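Local structure of nitrogen regulatory PII-like protein (4R25) at residues Ser68-Val72 against Asp73-Glu77. The protein is a trimeric PII-family regulator of nitrogen metabolism, required for full induction of the nrgAB operon when ammonium is limiting. Numbering follows the deposited sequence.
Sequences SKVPV and DQVTE
Thr-76 N donates to Val-72 O at 2.8 Å, an i+4 bond whose C=O...N angle of 167° sets the donor almost in line with the carbonyl. One residue earlier, Val-75 N reaches Pro-71 O at 3.2 Å, lying in the carbonyl plane at a C=O...N angle of 156°. That oxygen is gripped twice, since Gln-74 N adds a weak, bent bond to it; Val-75 N also makes a weak, strongly bent bond to Val-72 O. Two successive i+4 bonds turn an irregular loop into a helix, and Pro-71, at the N-cap position, accepts the first of them through its carbonyl while offering no side-chain acceptor to cap the first turn. Proline also has no N-H to satisfy at a position where the helix itself would give that N-H no partner. In this ferredoxin-like PII fold, the segment 68-72 leaves strand 51-67 and leads into helix 72-83, which packs against the antiparallel sheet.

Around the polar frame, side chains close in. Gln-74 runs extended, its CG anti to the backbone N (chi1 -152°), which carries the amide back alongside the proline ring so that NE2 lies 3.6 Å from Pro-71 CD. Val-72 CG1 meets the methyl CG2 of Thr-76 at 3.7 Å, the two side chains crossing at a slant one helical turn apart. In Thr-76, OG1 sits between the backbone N and the carbonyl carbon, which turns it back toward the preceding turn for a weak bond to Asp-73 O. Farther out, Val-70 CG1 touches Val-75 CG2 at 4.0 Å, the two side chains crossing at about a right angle. Val-75 also packs on Ile-65 and Val-67 of the sheet and on Leu-22 of helix 15-25, while Thr-76 rests against Ile-102 of a neighbouring subunit.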
loop_
_atom_site.group_PDB
_atom_site.type_symbol
_atom_site.label_atom_id
_atom_site.label_comp_id
_atom_site.label_asym_id
_atom_site.label_seq_id
_atom_site.Cartn_x
_atom_site.Cartn_y
_atom_site.Cartn_z
ATOM N N SER A 68 17.292 -2.896 0.692
ATOM C CA SER A 68 18.323 -2.120 0.027
ATOM C C SER A 68 19.570 -2.977 -0.149
ATOM O O SER A 68 19.920 -3.341 -1.268
ATOM C CB SER A 68 18.642 -0.856 0.818
ATOM O OG SER A 68 19.481 -0.002 0.063
ATOM N N LYS A 69 20.232 -3.309 0.958
ATOM C CA LYS A 69 21.414 -4.171 0.904
ATOM C C LYS A 69 21.027 -5.531 0.355
ATOM O O LYS A 69 21.588 -5.996 -0.633
ATOM C CB LYS A 69 22.048 -4.331 2.287
ATOM C CG LYS A 69 22.750 -3.086 2.806
ATOM C CD LYS A 69 22.188 -2.675 4.153
ATOM C CE LYS A 69 20.678 -2.450 4.078
ATOM N NZ LYS A 69 20.128 -2.046 5.400
ATOM N N VAL A 70 20.063 -6.168 1.006
ATOM C CA VAL A 70 19.520 -7.418 0.503
ATOM C C VAL A 70 18.872 -7.178 -0.846
ATOM O O VAL A 70 17.950 -6.370 -0.962
ATOM C CB VAL A 70 18.458 -7.979 1.430
ATOM C CG1 VAL A 70 17.875 -9.243 0.828
ATOM C CG2 VAL A 70 19.047 -8.225 2.818
ATOM N N PRO A 71 19.354 -7.883 -1.871
ATOM C CA PRO A 71 18.951 -7.643 -3.254
ATOM C C PRO A 71 17.513 -8.050 -3.512
ATOM O O PRO A 71 17.096 -9.138 -3.109
ATOM C CB PRO A 71 19.898 -8.547 -4.051
ATOM C CG PRO A 71 21.047 -8.803 -3.132
ATOM C CD PRO A 71 20.425 -8.887 -1.782
ATOM N N VAL A 72 16.769 -7.184 -4.192
ATOM C CA VAL A 72 15.393 -7.486 -4.558
ATOM C C VAL A 72 15.270 -8.871 -5.187
ATOM O O VAL A 72 14.415 -9.663 -4.789
ATOM C CB VAL A 72 14.833 -6.448 -5.545
ATOM C CG1 VAL A 72 13.492 -6.901 -6.080
ATOM C CG2 VAL A 72 14.690 -5.117 -4.870
ATOM N N ASP A 73 16.125 -9.160 -6.164
ATOM C CA ASP A 73 15.992 -10.384 -6.949
ATOM C C ASP A 73 16.173 -11.658 -6.115
ATOM O O ASP A 73 15.636 -12.719 -6.454
ATOM C CB ASP A 73 16.935 -10.348 -8.154
ATOM C CG ASP A 73 16.597 -9.227 -9.124
ATOM O OD1 ASP A 73 15.486 -8.666 -9.034
ATOM O OD2 ASP A 73 17.442 -8.917 -9.991
ATOM N N GLN A 74 16.919 -11.548 -5.019
ATOM C CA GLN A 74 17.046 -12.655 -4.081
ATOM C C GLN A 74 15.764 -12.769 -3.249
ATOM O O GLN A 74 15.358 -13.869 -2.888
ATOM C CB GLN A 74 18.278 -12.466 -3.182
ATOM C CG GLN A 74 18.894 -13.765 -2.656
ATOM C CD GLN A 74 20.190 -13.554 -1.866
ATOM O OE1 GLN A 74 20.539 -14.355 -0.992
ATOM N NE2 GLN A 74 20.903 -12.477 -2.173
ATOM N N VAL A 75 15.108 -11.638 -2.973
ATOM C CA VAL A 75 13.814 -11.659 -2.278
ATOM C C VAL A 75 12.718 -12.258 -3.141
ATOM O O VAL A 75 11.944 -13.101 -2.686
ATOM C CB VAL A 75 13.321 -10.256 -1.854
ATOM C CG1 VAL A 75 11.921 -10.369 -1.254
ATOM C CG2 VAL A 75 14.276 -9.612 -0.867
ATOM N N THR A 76 12.637 -11.810 -4.388
ATOM C CA THR A 76 11.565 -12.269 -5.259
ATOM C C THR A 76 11.745 -13.727 -5.653
ATOM O O THR A 76 10.770 -14.470 -5.733
ATOM C CB THR A 76 11.427 -11.393 -6.510
ATOM O OG1 THR A 76 12.551 -11.601 -7.369
ATOM C CG2 THR A 76 11.355 -9.930 -6.118
ATOM N N GLU A 77 12.989 -14.142 -5.882
ATOM C CA GLU A 77 13.252 -15.524 -6.281
ATOM C C GLU A 77 12.894 -16.493 -5.165
ATOM O O GLU A 77 12.316 -17.555 -5.405
ATOM C CB GLU A 77 14.712 -15.713 -6.685
ATOM C CG GLU A 77 15.042 -17.134 -7.117
ATOM C CD GLU A 77 14.371 -17.520 -8.427
ATOM O OE1 GLU A 77 13.964 -16.617 -9.190
ATOM O OE2 GLU A 77 14.252 -18.734 -8.697
#